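Disulfide bond forming protein (DsbF) (Mycobacterium tuberculosis, PDB 3IOS) probably catalyses the oxidation of reduced, unfolded secreted proteins to form disulfide bonds, acting through a domain of the thioredoxin fold. Local coordinates at residues 66-71 with 139-144; 83-88 with 101-106; 42-47 with 109-114; 20-25 with 30-35. All blocks are in the same frame, centred on the assembly; numbering follows the deposited sequence.

How the contacts relate
Contact 3 lies near the middle of the thioredoxin fold, its centre about 6 Å from that of the chain, and the other three each touch it. Contacts 1 and 2 sit on opposite sides of the chain's centre, their own centres about 24 Å apart. Contact 1 meets strand 42-47 through Val144 CG2 and Val43 CG2, 3.8 Å apart; contact 2 meets it through the stacked rings of Phe88 and Trp47. Contact 4 reaches contact 3 where Phe22 CE2 lies 3.5 Å from Phe111 CE2, and probably bonds to contact 2 from Ala101 N to Lys25 O, 3.0 Å. Strand 42-47 leads to the Cys51-Cys54 redox pair, and Trp47 touches Cys54.

Contact 1. Residues 66-71 with 139-144; sequences ASHPEV and ELTRRV
Val144 of the C-terminal helix 137-147 of the thioredoxin fold packs against His68 and Val71, the two ends of the type I turn that follows helix 52-67. The turn is closed by a backbone bond from Val71 N to His68 O, 3.0 Å, which brings both side chains round to the same neighbour. One methyl does most of the touching: Val144 CG1, anti to its backbone N (chi1 167°), reaches out between them. It lies 3.4 Å from Val71 CG2, tighter than usual van der Waals contact, and makes an off-centre CH-pi contact with the His68 ring, 4.2 Å from the centroid and 30° off the normal. Further along the imidazole, Thr141 CG2 comes to 4.2 Å from His68 CE1. Threonine suits this margin because its two branches divide the work: the methyl faces the ring while OG1 turns back to Gln137 O of its own helix. The ring's rotation is restrained by the bond from ND1 to Val64 O; since a carbonyl can only accept, this suggests that ND1 carries a proton. A water held by Val144 O also bonds, weakly, to Glu70 OE2. With no direct hydrogen bond between the two segments, the join rests on methyls packed against each other and against the imidazole, while His68 ND1 and Thr141 OG1 find their partners in Val64 and Gln137, outside the contact.

Contact 2. Residues 83-88 with 101-106; sequences PAMQEF and ADTDGS
Met85 reaches from helix 82-91 to Ala101 and Thr103, where strand 98-101 gives way to a turn. Its CG stands beside the backbone N (chi1 -60°), and from there the chain runs straight (chi2 175°, with chi3 extended as well), so that sulfur and methyl are delivered in sequence: SD lies 3.8 Å from Ala101 CB, and CE lies 4.0 Å from Thr103 CG2. Thr103 accepts this because at chi1 55° its methyl lies beside its own backbone N and anti to the carbonyl carbon, on the side of the methionine. A long, flexible and apolar methionine suits the helix here because it can fill in among Leu27, Pro49, Trp47 and Ala77, on which it also packs. Ala101, with a single methyl, lets the sulfur come close to the strand end. The helix is the connection of a beta-alpha-beta crossover between the parallel strands 72-77 and 98-101, and Met85 ties it to the end of the second. Thr103 is itself part of a type I turn from Asp102 to Gly105, a glycine with positive phi at the N-cap position of helix 106-110. Asp104 OD2 makes an Asx turn, accepting from Ser106 N at 2.9 Å, nearly straight and from above the carboxylate plane, and from Ser106 OG on the same face. Asp102 OD1 and OD2 bond to Val107 N and Trp108 N. Across the contact, then, the chemistry is purely apolar, whereas the turn beside it gathers two carboxylates at a helix start, whose dipole would probably favour their negative charge.

Contact 3. Residues 42-47 with 109-114; sequences AVLWFW and ANFGVT
The Phe46 ring has Val113 CG2 over the centre of one face, 3.8 Å from the centroid and 2° off the ring normal, a nearly ideal CH-pi contact. At its edge, close to its plane, comes Phe111 CD2. The two rings form an offset edge-to-face pair: the edge of Phe46 points to the face of Phe111, with planes at 63° and centroids 5.4 Å apart. The tip does the touching, Phe46 CZ lying 3.6 Å from both CD2 and CG of Phe111. On one face of Phe111 lies the amide nitrogen of Asn110, which itself bonds to Gln19 O, and obliquely to the ring come the methyls of Leu44, CD1 being 4.0 Å from Phe111 CZ. Phe46 meets a further ring, Trp108, edge to face. All of this belongs to one side of strand 42-47, the central strand of the thioredoxin sheet, which is covered here by the end of helix 106-110 and the chain beyond it. On the sheet's other side Trp45 and Trp47 face helix 52-67; Cys51, just before it, and Cys54, in its first turn, can form the redox disulfide, and Phe46 lies near both without touching them. Helix 106-110 ends in a Schellman motif: Gly112, at positive phi, is the C-prime residue, with Gly112 N bonded to Ala109 O at 3.0 Å and Val113 N to Trp108 O. Glycine suits the reversal, which sets Phe111 and Val113 on either side of it, both directed at the strand. Val113 holds CG1 anti to its backbone N (chi1 176°), leaving CG2 for the face of Phe46.

Contact 4. Residues 20-25 with 30-35; sequences LQFSAK and HDFHGE
Phe32, Lys25 and Gly34 have the most surface buried in this antiparallel hairpin of strands 23-25 and 31-33. Phe32 faces Ala24 in a hydrogen-bonded pair, Phe32 N giving to Ala24 O at 2.8 Å and Phe32 O accepting from Ala24 N at 2.9 Å. Its side chain, CG anti to the backbone N (chi1 177°), presents a ring edge to Phe22, with CE2 3.8 Å from Phe22 CE1. Small Ala24 suits the same face, where Leu100 touches both it and Phe32. Beyond the last bridge, Gly34 N still bonds to Phe22 O at 2.8 Å and 168°. Gly34 CA sits over the face of the Phe22 ring, 3.9 Å from the centroid, and makes a CH...O contact with Leu20 O; a CB would point into Leu20 O and the Phe22 ring, so only glycine's bare CA fits. Lys25 works on the opposite face, paired with Asp31 without backbone bonds. Bent at chi2 (-76°), its chain runs alongside the aspartate, so that NZ forms a salt bridge with Asp31 OD1 at 3.0 Å, weak as a hydrogen bond. One water joins Asp31 OD1 to Ala24 O, and another joins Phe22 O, His33 ND1 and Glu35 OE2. The hairpin thus divides its chemistry: aromatic and small apolar groups turn to the protein, while charge and water sit on the outer face, where solvent probably weakens the ion pair.

Contact 1. Residues 66-71 with 139-144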
loop_
_atom_site.group_PDB
_atom_site.type_symbol
_atom_site.label_atom_id
_atom_site.label_comp_id
_atom_site.label_asym_id
_atom_site.label_seq_id
_atom_site.Cartn_x
_atom_site.Cartn_y
_atom_site.Cartn_z
ATOM N N ALA A 66 -3.577 6.211 10.383
ATOM C CA ALA A 66 -3.682 7.395 11.234
ATOM C C ALA A 66 -3.165 7.144 12.648
ATOM O O ALA A 66 -2.582 8.033 13.276
ATOM C CB ALA A 66 -5.128 7.853 11.290
ATOM N N SER A 67 -3.380 5.929 13.144
ATOM C CA SER A 67 -2.960 5.555 14.491
ATOM C C SER A 67 -1.476 5.222 14.592
ATOM O O SER A 67 -0.920 5.161 15.688
ATOM C CB SER A 67 -3.777 4.357 14.968
ATOM O OG SER A 67 -5.159 4.667 14.981
ATOM N N HIS A 68 -0.827 5.010 13.452
ATOM C CA HIS A 68 0.588 4.675 13.465
ATOM C C HIS A 68 1.414 5.536 12.532
ATOM O O HIS A 68 1.897 5.070 11.500
ATOM C CB HIS A 68 0.771 3.200 13.112
ATOM C CG HIS A 68 0.151 2.279 14.107
ATOM N ND1 HIS A 68 -1.207 2.052 14.163
ATOM C CD2 HIS A 68 0.692 1.585 15.134
ATOM C CE1 HIS A 68 -1.476 1.260 15.185
ATOM N NE2 HIS A 68 -0.341 0.963 15.790
ATOM N N PRO A 69 1.602 6.813 12.897
ATOM C CA PRO A 69 2.379 7.749 12.082
ATOM C C PRO A 69 3.845 7.359 11.908
ATOM O O PRO A 69 4.534 7.907 11.047
ATOM C CB PRO A 69 2.194 9.078 12.817
ATOM C CG PRO A 69 1.990 8.654 14.248
ATOM C CD PRO A 69 1.066 7.475 14.100
ATOM N N GLU A 70 4.325 6.410 12.707
ATOM C CA GLU A 70 5.714 5.978 12.589
ATOM C C GLU A 70 5.865 5.067 11.374
ATOM O O GLU A 70 6.968 4.866 10.869
ATOM C CB GLU A 70 6.176 5.228 13.853
ATOM C CG GLU A 70 5.687 3.782 13.982
ATOM C CD GLU A 70 4.256 3.667 14.477
ATOM O OE1 GLU A 70 3.528 4.679 14.458
ATOM O OE2 GLU A 70 3.858 2.551 14.881
ATOM N N VAL A 71 4.745 4.524 10.909
ATOM C CA VAL A 71 4.750 3.620 9.765
ATOM C C VAL A 71 4.328 4.328 8.486
ATOM O O VAL A 71 3.338 5.054 8.459
ATOM C CB VAL A 71 3.802 2.424 10.007
ATOM C CG1 VAL A 71 3.837 1.473 8.812
ATOM C CG2 VAL A 71 4.202 1.704 11.279
ATOM N N GLU A 139 -5.623 -7.642 12.996
ATOM C CA GLU A 139 -4.436 -8.242 12.424
ATOM C C GLU A 139 -3.494 -7.193 11.844
ATOM O O GLU A 139 -2.283 -7.279 12.025
ATOM C CB GLU A 139 -4.776 -9.267 11.332
ATOM C CG GLU A 139 -3.517 -9.989 10.866
ATOM C CD GLU A 139 -3.752 -11.051 9.807
ATOM O OE1 GLU A 139 -4.918 -11.395 9.540
ATOM O OE2 GLU A 139 -2.750 -11.542 9.252
ATOM N N LEU A 140 -4.048 -6.207 11.145
ATOM C CA LEU A 140 -3.220 -5.162 10.547
ATOM C C LEU A 140 -2.493 -4.414 11.660
ATOM O O LEU A 140 -1.293 -4.151 11.567
ATOM C CB LEU A 140 -4.093 -4.201 9.729
ATOM C CG LEU A 140 -3.373 -3.086 8.960
ATOM C CD1 LEU A 140 -2.289 -3.668 8.057
ATOM C CD2 LEU A 140 -4.402 -2.313 8.138
ATOM N N THR A 141 -3.217 -4.104 12.731
ATOM C CA THR A 141 -2.629 -3.399 13.868
ATOM C C THR A 141 -1.480 -4.214 14.452
ATOM O O THR A 141 -0.392 -3.693 14.698
ATOM C CB THR A 141 -3.686 -3.159 14.963
ATOM O OG1 THR A 141 -4.731 -2.331 14.444
ATOM C CG2 THR A 141 -3.058 -2.483 16.189
ATOM N N ARG A 142 -1.719 -5.505 14.674
ATOM C CA ARG A 142 -0.679 -6.369 15.225
ATOM C C ARG A 142 0.526 -6.527 14.295
ATOM O O ARG A 142 1.667 -6.554 14.754
ATOM C CB ARG A 142 -1.279 -7.733 15.573
ATOM C CG ARG A 142 -2.225 -7.674 16.764
ATOM C CD ARG A 142 -3.111 -8.905 16.838
ATOM N NE ARG A 142 -4.108 -8.773 17.896
ATOM C CZ ARG A 142 -5.270 -9.411 17.908
ATOM N NH1 ARG A 142 -6.116 -9.231 18.917
ATOM N NH2 ARG A 142 -5.596 -10.220 16.906
ATOM N N ARG A 143 0.288 -6.628 12.989
ATOM C CA ARG A 143 1.402 -6.762 12.056
ATOM C C ARG A 143 2.211 -5.464 12.000
ATOM O O ARG A 143 3.441 -5.484 11.972
ATOM C CB ARG A 143 0.894 -7.134 10.663
ATOM C CG ARG A 143 0.516 -8.601 10.538
ATOM C CD ARG A 143 0.156 -8.938 9.107
ATOM N NE ARG A 143 -0.261 -10.327 8.950
ATOM C CZ ARG A 143 0.565 -11.344 8.717
ATOM N NH1 ARG A 143 0.077 -12.569 8.590
ATOM N NH2 ARG A 143 1.872 -11.141 8.597
ATOM N N VAL A 144 1.509 -4.338 12.009
ATOM C CA VAL A 144 2.176 -3.048 11.981
ATOM C C VAL A 144 3.022 -2.870 13.239
ATOM O O VAL A 144 4.153 -2.387 13.168
ATOM C CB VAL A 144 1.147 -1.905 11.858
ATOM C CG1 VAL A 144 1.801 -0.563 12.144
ATOM C CG2 VAL A 144 0.559 -1.907 10.448
HETATM O O HOH W 1 5.827 -0.095 14.119
#

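Contact 2. Residues 83-88 with 101-106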
loop_
_atom_site.group_PDB
_atom_site.type_symbol
_atom_site.label_atom_id
_atom_site.label_comp_id
_atom_site.label_asym_id
_atom_site.label_seq_id
_atom_site.Cartn_x
_atom_site.Cartn_y
_atom_site.Cartn_z
ATOM N N PRO A 83 -9.003 7.975 -13.141
ATOM C CA PRO A 83 -10.318 8.459 -12.708
ATOM C C PRO A 83 -10.992 7.557 -11.677
ATOM O O PRO A 83 -11.546 8.036 -10.692
ATOM C CB PRO A 83 -11.105 8.531 -14.016
ATOM C CG PRO A 83 -10.043 8.881 -15.013
ATOM C CD PRO A 83 -8.907 7.964 -14.612
ATOM N N ALA A 84 -10.946 6.251 -11.916
ATOM C CA ALA A 84 -11.560 5.291 -11.000
ATOM C C ALA A 84 -10.821 5.303 -9.668
ATOM O O ALA A 84 -11.427 5.170 -8.606
ATOM C CB ALA A 84 -11.533 3.897 -11.609
ATOM N N MET A 85 -9.505 5.464 -9.729
ATOM C CA MET A 85 -8.699 5.511 -8.517
ATOM C C MET A 85 -9.053 6.746 -7.693
ATOM O O MET A 85 -9.177 6.670 -6.475
ATOM C CB MET A 85 -7.219 5.519 -8.887
ATOM C CG MET A 85 -6.812 4.297 -9.677
ATOM S SD MET A 85 -5.112 4.357 -10.243
ATOM C CE MET A 85 -4.935 2.764 -10.876
ATOM N N GLN A 86 -9.226 7.883 -8.362
ATOM C CA GLN A 86 -9.581 9.119 -7.671
ATOM C C GLN A 86 -10.949 9.001 -6.999
ATOM O O GLN A 86 -11.151 9.514 -5.900
ATOM C CB GLN A 86 -9.604 10.288 -8.656
ATOM C CG GLN A 86 -8.304 10.463 -9.412
ATOM C CD GLN A 86 -8.389 11.561 -10.451
ATOM O OE1 GLN A 86 -9.369 11.649 -11.191
ATOM N NE2 GLN A 86 -7.358 12.397 -10.522
ATOM N N GLU A 87 -11.887 8.332 -7.665
ATOM C CA GLU A 87 -13.226 8.151 -7.114
ATOM C C GLU A 87 -13.147 7.357 -5.816
ATOM O O GLU A 87 -13.822 7.674 -4.839
ATOM C CB GLU A 87 -14.120 7.409 -8.111
ATOM C CG GLU A 87 -14.517 8.216 -9.329
ATOM C CD GLU A 87 -15.294 7.390 -10.338
ATOM O OE1 GLU A 87 -16.253 6.699 -9.928
ATOM O OE2 GLU A 87 -14.949 7.436 -11.540
ATOM N N PHE A 88 -12.314 6.323 -5.823
ATOM C CA PHE A 88 -12.116 5.467 -4.661
ATOM C C PHE A 88 -11.527 6.266 -3.492
ATOM O O PHE A 88 -12.040 6.214 -2.372
ATOM C CB PHE A 88 -11.186 4.311 -5.044
ATOM C CG PHE A 88 -10.911 3.336 -3.926
ATOM C CD1 PHE A 88 -11.635 2.152 -3.822
ATOM C CD2 PHE A 88 -9.889 3.579 -3.012
ATOM C CE1 PHE A 88 -11.339 1.219 -2.823
ATOM C CE2 PHE A 88 -9.586 2.656 -2.010
ATOM C CZ PHE A 88 -10.312 1.472 -1.918
ATOM N N ALA A 101 -0.485 5.238 -8.433
ATOM C CA ALA A 101 -1.338 4.858 -9.557
ATOM C C ALA A 101 -0.534 3.893 -10.425
ATOM O O ALA A 101 0.151 4.311 -11.360
ATOM C CB ALA A 101 -1.732 6.093 -10.356
ATOM N N ASP A 102 -0.624 2.604 -10.109
ATOM C CA ASP A 102 0.123 1.563 -10.814
ATOM C C ASP A 102 -0.597 1.053 -12.061
ATOM O O ASP A 102 -0.881 -0.139 -12.186
ATOM C CB ASP A 102 0.409 0.404 -9.842
ATOM C CG ASP A 102 1.377 -0.618 -10.408
ATOM O OD1 ASP A 102 2.363 -0.205 -11.056
ATOM O OD2 ASP A 102 1.164 -1.829 -10.191
ATOM N N THR A 103 -0.871 1.965 -12.989
ATOM C CA THR A 103 -1.569 1.615 -14.217
ATOM C C THR A 103 -0.796 0.658 -15.117
ATOM O O THR A 103 -1.402 -0.129 -15.848
ATOM C CB THR A 103 -1.951 2.875 -15.026
ATOM O OG1 THR A 103 -0.784 3.670 -15.270
ATOM C CG2 THR A 103 -2.973 3.701 -14.263
ATOM N N ASP A 104 0.534 0.709 -15.078
ATOM C CA ASP A 104 1.310 -0.204 -15.910
ATOM C C ASP A 104 1.551 -1.518 -15.176
ATOM O O ASP A 104 2.159 -2.442 -15.710
ATOM C CB ASP A 104 2.641 0.434 -16.356
ATOM C CG ASP A 104 3.611 0.672 -15.212
ATOM O OD1 ASP A 104 4.701 1.221 -15.485
ATOM O OD2 ASP A 104 3.305 0.316 -14.057
ATOM N N GLY A 105 1.054 -1.585 -13.943
ATOM C CA GLY A 105 1.180 -2.787 -13.140
ATOM C C GLY A 105 2.577 -3.198 -12.713
ATOM O O GLY A 105 2.768 -4.316 -12.239
ATOM N N SER A 106 3.547 -2.304 -12.863
ATOM C CA SER A 106 4.919 -2.629 -12.491
ATOM C C SER A 106 5.132 -2.791 -10.986
ATOM O O SER A 106 5.927 -3.633 -10.560
ATOM C CB SER A 106 5.891 -1.583 -13.056
ATOM O OG SER A 106 5.602 -0.274 -12.607
#

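Contact 3. Residues 42-47 with 109-114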
loop_
_atom_site.group_PDB
_atom_site.type_symbol
_atom_site.label_atom_id
_atom_site.label_comp_id
_atom_site.label_asym_id
_atom_site.label_seq_id
_atom_site.Cartn_x
_atom_site.Cartn_y
_atom_site.Cartn_z
ATOM N N ALA A 42 7.132 0.061 6.944
ATOM C CA ALA A 42 6.192 0.490 5.921
ATOM C C ALA A 42 5.200 -0.604 5.586
ATOM O O ALA A 42 5.456 -1.789 5.799
ATOM C CB ALA A 42 6.948 0.919 4.657
ATOM N N VAL A 43 4.047 -0.192 5.084
ATOM C CA VAL A 43 3.025 -1.143 4.682
ATOM C C VAL A 43 2.506 -0.723 3.322
ATOM O O VAL A 43 2.082 0.417 3.148
ATOM C CB VAL A 43 1.836 -1.160 5.656
ATOM C CG1 VAL A 43 0.756 -2.105 5.135
ATOM C CG2 VAL A 43 2.298 -1.595 7.034
ATOM N N LEU A 44 2.564 -1.633 2.358
ATOM C CA LEU A 44 2.034 -1.343 1.035
ATOM C C LEU A 44 0.725 -2.106 0.925
ATOM O O LEU A 44 0.666 -3.316 1.151
ATOM C CB LEU A 44 3.011 -1.780 -0.064
ATOM C CG LEU A 44 4.281 -0.920 -0.113
ATOM C CD1 LEU A 44 5.437 -1.699 0.503
ATOM C CD2 LEU A 44 4.605 -0.534 -1.547
ATOM N N TRP A 45 -0.337 -1.379 0.603
ATOM C CA TRP A 45 -1.660 -1.955 0.475
ATOM C C TRP A 45 -2.063 -1.938 -0.996
ATOM O O TRP A 45 -2.247 -0.870 -1.585
ATOM C CB TRP A 45 -2.626 -1.136 1.334
ATOM C CG TRP A 45 -4.070 -1.380 1.098
ATOM C CD1 TRP A 45 -4.703 -2.587 1.041
ATOM C CD2 TRP A 45 -5.084 -0.386 0.926
ATOM N NE1 TRP A 45 -6.048 -2.406 0.847
ATOM C CE2 TRP A 45 -6.310 -1.064 0.774
ATOM C CE3 TRP A 45 -5.076 1.015 0.893
ATOM C CZ2 TRP A 45 -7.526 -0.390 0.584
ATOM C CZ3 TRP A 45 -6.288 1.688 0.705
ATOM C CH2 TRP A 45 -7.493 0.981 0.554
ATOM N N PHE A 46 -2.199 -3.127 -1.576
ATOM C CA PHE A 46 -2.553 -3.252 -2.986
ATOM C C PHE A 46 -4.060 -3.321 -3.134
ATOM O O PHE A 46 -4.712 -4.207 -2.575
ATOM C CB PHE A 46 -1.888 -4.498 -3.573
ATOM C CG PHE A 46 -0.393 -4.507 -3.414
ATOM C CD1 PHE A 46 0.192 -4.821 -2.187
ATOM C CD2 PHE A 46 0.431 -4.154 -4.479
ATOM C CE1 PHE A 46 1.576 -4.781 -2.029
ATOM C CE2 PHE A 46 1.815 -4.113 -4.326
ATOM C CZ PHE A 46 2.387 -4.426 -3.098
ATOM N N TRP A 47 -4.615 -2.372 -3.882
ATOM C CA TRP A 47 -6.059 -2.306 -4.078
ATOM C C TRP A 47 -6.473 -1.978 -5.505
ATOM O O TRP A 47 -5.662 -1.522 -6.310
ATOM C CB TRP A 47 -6.685 -1.267 -3.123
ATOM C CG TRP A 47 -6.176 0.160 -3.252
ATOM C CD1 TRP A 47 -5.112 0.719 -2.602
ATOM C CD2 TRP A 47 -6.750 1.206 -4.048
ATOM N NE1 TRP A 47 -4.995 2.053 -2.933
ATOM C CE2 TRP A 47 -5.992 2.379 -3.815
ATOM C CE3 TRP A 47 -7.844 1.271 -4.921
ATOM C CZ2 TRP A 47 -6.278 3.594 -4.437
ATOM C CZ3 TRP A 47 -8.130 2.486 -5.542
ATOM C CH2 TRP A 47 -7.356 3.631 -5.290
ATOM N N ALA A 109 3.655 -6.129 -9.925
ATOM C CA ALA A 109 4.534 -7.174 -10.438
ATOM C C ALA A 109 5.768 -7.329 -9.559
ATOM O O ALA A 109 6.214 -8.442 -9.278
ATOM C CB ALA A 109 4.946 -6.845 -11.865
ATOM N N ASN A 110 6.306 -6.199 -9.119
ATOM C CA ASN A 110 7.490 -6.190 -8.276
ATOM C C ASN A 110 7.303 -6.947 -6.963
ATOM O O ASN A 110 8.269 -7.451 -6.389
ATOM C CB ASN A 110 7.900 -4.753 -7.974
ATOM C CG ASN A 110 9.138 -4.678 -7.115
ATOM O OD1 ASN A 110 10.233 -4.936 -7.579
ATOM N ND2 ASN A 110 8.963 -4.347 -5.844
ATOM N N PHE A 111 6.066 -7.030 -6.488
ATOM C CA PHE A 111 5.782 -7.720 -5.236
ATOM C C PHE A 111 5.078 -9.051 -5.447
ATOM O O PHE A 111 4.627 -9.687 -4.493
ATOM C CB PHE A 111 4.936 -6.820 -4.331
ATOM C CG PHE A 111 5.708 -5.693 -3.704
ATOM C CD1 PHE A 111 6.412 -5.893 -2.518
ATOM C CD2 PHE A 111 5.740 -4.438 -4.299
ATOM C CE1 PHE A 111 7.140 -4.858 -1.936
ATOM C CE2 PHE A 111 6.467 -3.391 -3.725
ATOM C CZ PHE A 111 7.167 -3.605 -2.539
ATOM N N GLY A 112 4.982 -9.470 -6.704
ATOM C CA GLY A 112 4.327 -10.725 -7.017
ATOM C C GLY A 112 2.839 -10.717 -6.716
ATOM O O GLY A 112 2.250 -11.761 -6.431
ATOM N N VAL A 113 2.227 -9.539 -6.767
ATOM C CA VAL A 113 0.799 -9.420 -6.495
ATOM C C VAL A 113 0.021 -9.450 -7.803
ATOM O O VAL A 113 0.228 -8.615 -8.683
ATOM C CB VAL A 113 0.474 -8.111 -5.737
ATOM C CG1 VAL A 113 -1.035 -7.968 -5.562
ATOM C CG2 VAL A 113 1.156 -8.117 -4.375
ATOM N N THR A 114 -0.872 -10.425 -7.928
ATOM C CA THR A 114 -1.676 -10.560 -9.131
ATOM C C THR A 114 -3.141 -10.291 -8.827
ATOM O O THR A 114 -3.923 -9.977 -9.727
ATOM C CB THR A 114 -1.535 -11.970 -9.737
ATOM O OG1 THR A 114 -1.816 -12.953 -8.735
ATOM C CG2 THR A 114 -0.123 -12.179 -10.265
#

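Contact 4. Residues 20-25 with 30-35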
loop_
_atom_site.group_PDB
_atom_site.type_symbol
_atom_site.label_atom_id
_atom_site.label_comp_id
_atom_site.label_asym_id
_atom_site.label_seq_id
_atom_site.Cartn_x
_atom_site.Cartn_y
_atom_site.Cartn_z
ATOM N N LEU A 20 12.464 -3.290 -2.995
ATOM C CA LEU A 20 12.222 -1.853 -2.916
ATOM C C LEU A 20 12.764 -1.091 -4.115
ATOM O O LEU A 20 12.637 0.127 -4.196
ATOM C CB LEU A 20 12.836 -1.286 -1.633
ATOM C CG LEU A 20 12.226 -1.802 -0.327
ATOM C CD1 LEU A 20 12.868 -1.086 0.851
ATOM C CD2 LEU A 20 10.722 -1.558 -0.336
ATOM N N GLN A 21 13.365 -1.808 -5.055
ATOM C CA GLN A 21 13.921 -1.153 -6.225
ATOM C C GLN A 21 12.885 -0.955 -7.315
ATOM O O GLN A 21 12.832 -1.702 -8.292
ATOM C CB GLN A 21 15.117 -1.947 -6.746
ATOM C CG GLN A 21 16.272 -1.975 -5.752
ATOM C CD GLN A 21 17.504 -2.674 -6.291
ATOM O OE1 GLN A 21 17.532 -3.898 -6.429
ATOM N NE2 GLN A 21 18.533 -1.894 -6.603
ATOM N N PHE A 22 12.058 0.065 -7.126
ATOM C CA PHE A 22 11.009 0.404 -8.078
ATOM C C PHE A 22 10.649 1.873 -7.916
ATOM O O PHE A 22 10.908 2.476 -6.876
ATOM C CB PHE A 22 9.774 -0.481 -7.843
ATOM C CG PHE A 22 9.012 -0.159 -6.579
ATOM C CD1 PHE A 22 8.074 0.869 -6.555
ATOM C CD2 PHE A 22 9.229 -0.892 -5.414
ATOM C CE1 PHE A 22 7.365 1.167 -5.390
ATOM C CE2 PHE A 22 8.525 -0.600 -4.241
ATOM C CZ PHE A 22 7.590 0.430 -4.234
ATOM N N SER A 23 10.076 2.454 -8.961
ATOM C CA SER A 23 9.658 3.845 -8.913
ATOM C C SER A 23 8.202 3.870 -9.358
ATOM O O SER A 23 7.714 2.899 -9.932
ATOM C CB SER A 23 10.519 4.701 -9.844
ATOM O OG SER A 23 10.490 4.195 -11.163
ATOM N N ALA A 24 7.512 4.969 -9.083
ATOM C CA ALA A 24 6.112 5.087 -9.461
ATOM C C ALA A 24 5.648 6.530 -9.360
ATOM O O ALA A 24 6.398 7.403 -8.930
ATOM C CB ALA A 24 5.254 4.194 -8.560
ATOM N N LYS A 25 4.408 6.779 -9.773
ATOM C CA LYS A 25 3.829 8.116 -9.707
ATOM C C LYS A 25 2.660 8.090 -8.731
ATOM O O LYS A 25 1.867 7.150 -8.743
ATOM C CB LYS A 25 3.318 8.553 -11.085
ATOM C CG LYS A 25 4.375 9.118 -12.029
ATOM C CD LYS A 25 4.766 10.538 -11.636
ATOM C CE LYS A 25 5.706 11.167 -12.656
ATOM N NZ LYS A 25 6.123 12.539 -12.245
ATOM N N HIS A 30 3.163 13.159 -7.952
ATOM C CA HIS A 30 4.532 13.195 -7.440
ATOM C C HIS A 30 5.311 11.923 -7.768
ATOM O O HIS A 30 4.724 10.865 -7.992
ATOM C CB HIS A 30 4.519 13.405 -5.922
ATOM C CG HIS A 30 3.911 14.703 -5.494
ATOM N ND1 HIS A 30 4.490 15.924 -5.767
ATOM C CD2 HIS A 30 2.766 14.973 -4.822
ATOM C CE1 HIS A 30 3.730 16.889 -5.282
ATOM N NE2 HIS A 30 2.677 16.339 -4.704
ATOM N N ASP A 31 6.637 12.029 -7.812
ATOM C CA ASP A 31 7.468 10.858 -8.083
ATOM C C ASP A 31 7.678 10.121 -6.765
ATOM O O ASP A 31 7.865 10.747 -5.724
ATOM C CB ASP A 31 8.830 11.271 -8.650
ATOM C CG ASP A 31 8.740 11.791 -10.070
ATOM O OD1 ASP A 31 8.323 11.025 -10.965
ATOM O OD2 ASP A 31 9.087 12.968 -10.293
ATOM N N PHE A 32 7.645 8.794 -6.813
ATOM C CA PHE A 32 7.837 7.981 -5.616
ATOM C C PHE A 32 8.912 6.928 -5.846
ATOM O O PHE A 32 8.936 6.261 -6.880
ATOM C CB PHE A 32 6.533 7.276 -5.226
ATOM C CG PHE A 32 6.677 6.355 -4.042
ATOM C CD1 PHE A 32 6.569 6.847 -2.744
ATOM C CD2 PHE A 32 6.970 5.009 -4.227
ATOM C CE1 PHE A 32 6.752 6.001 -1.643
ATOM C CE2 PHE A 32 7.156 4.158 -3.137
ATOM C CZ PHE A 32 7.047 4.660 -1.841
ATOM N N HIS A 33 9.789 6.769 -4.862
ATOM C CA HIS A 33 10.859 5.793 -4.953
ATOM C C HIS A 33 10.721 4.753 -3.856
ATOM O O HIS A 33 10.659 5.094 -2.676
ATOM C CB HIS A 33 12.210 6.499 -4.833
ATOM C CG HIS A 33 12.474 7.469 -5.939
ATOM N ND1 HIS A 33 12.777 7.066 -7.223
ATOM C CD2 HIS A 33 12.439 8.822 -5.966
ATOM C CE1 HIS A 33 12.917 8.131 -7.993
ATOM N NE2 HIS A 33 12.717 9.208 -7.255
ATOM N N GLY A 34 10.672 3.484 -4.246
ATOM C CA GLY A 34 10.553 2.432 -3.255
ATOM C C GLY A 34 11.685 2.465 -2.245
ATOM O O GLY A 34 11.509 2.107 -1.079
ATOM N N GLU A 35 12.856 2.907 -2.684
ATOM C CA GLU A 35 14.008 2.953 -1.791
ATOM C C GLU A 35 13.811 3.921 -0.621
ATOM O O GLU A 35 14.524 3.847 0.385
ATOM C CB GLU A 35 15.271 3.321 -2.576
ATOM C CG GLU A 35 15.680 2.308 -3.652
ATOM C CD GLU A 35 15.044 2.566 -5.013
ATOM O OE1 GLU A 35 15.510 1.964 -6.007
ATOM O OE2 GLU A 35 14.087 3.364 -5.101
HETATM O O HOH W 2 17.982 0.892 -6.430
HETATM O O HOH W 3 13.280 4.259 -7.499
HETATM O O HOH W 4 8.374 8.439 -10.807
HETATM O O HOH W 5 8.365 14.876 -11.841
#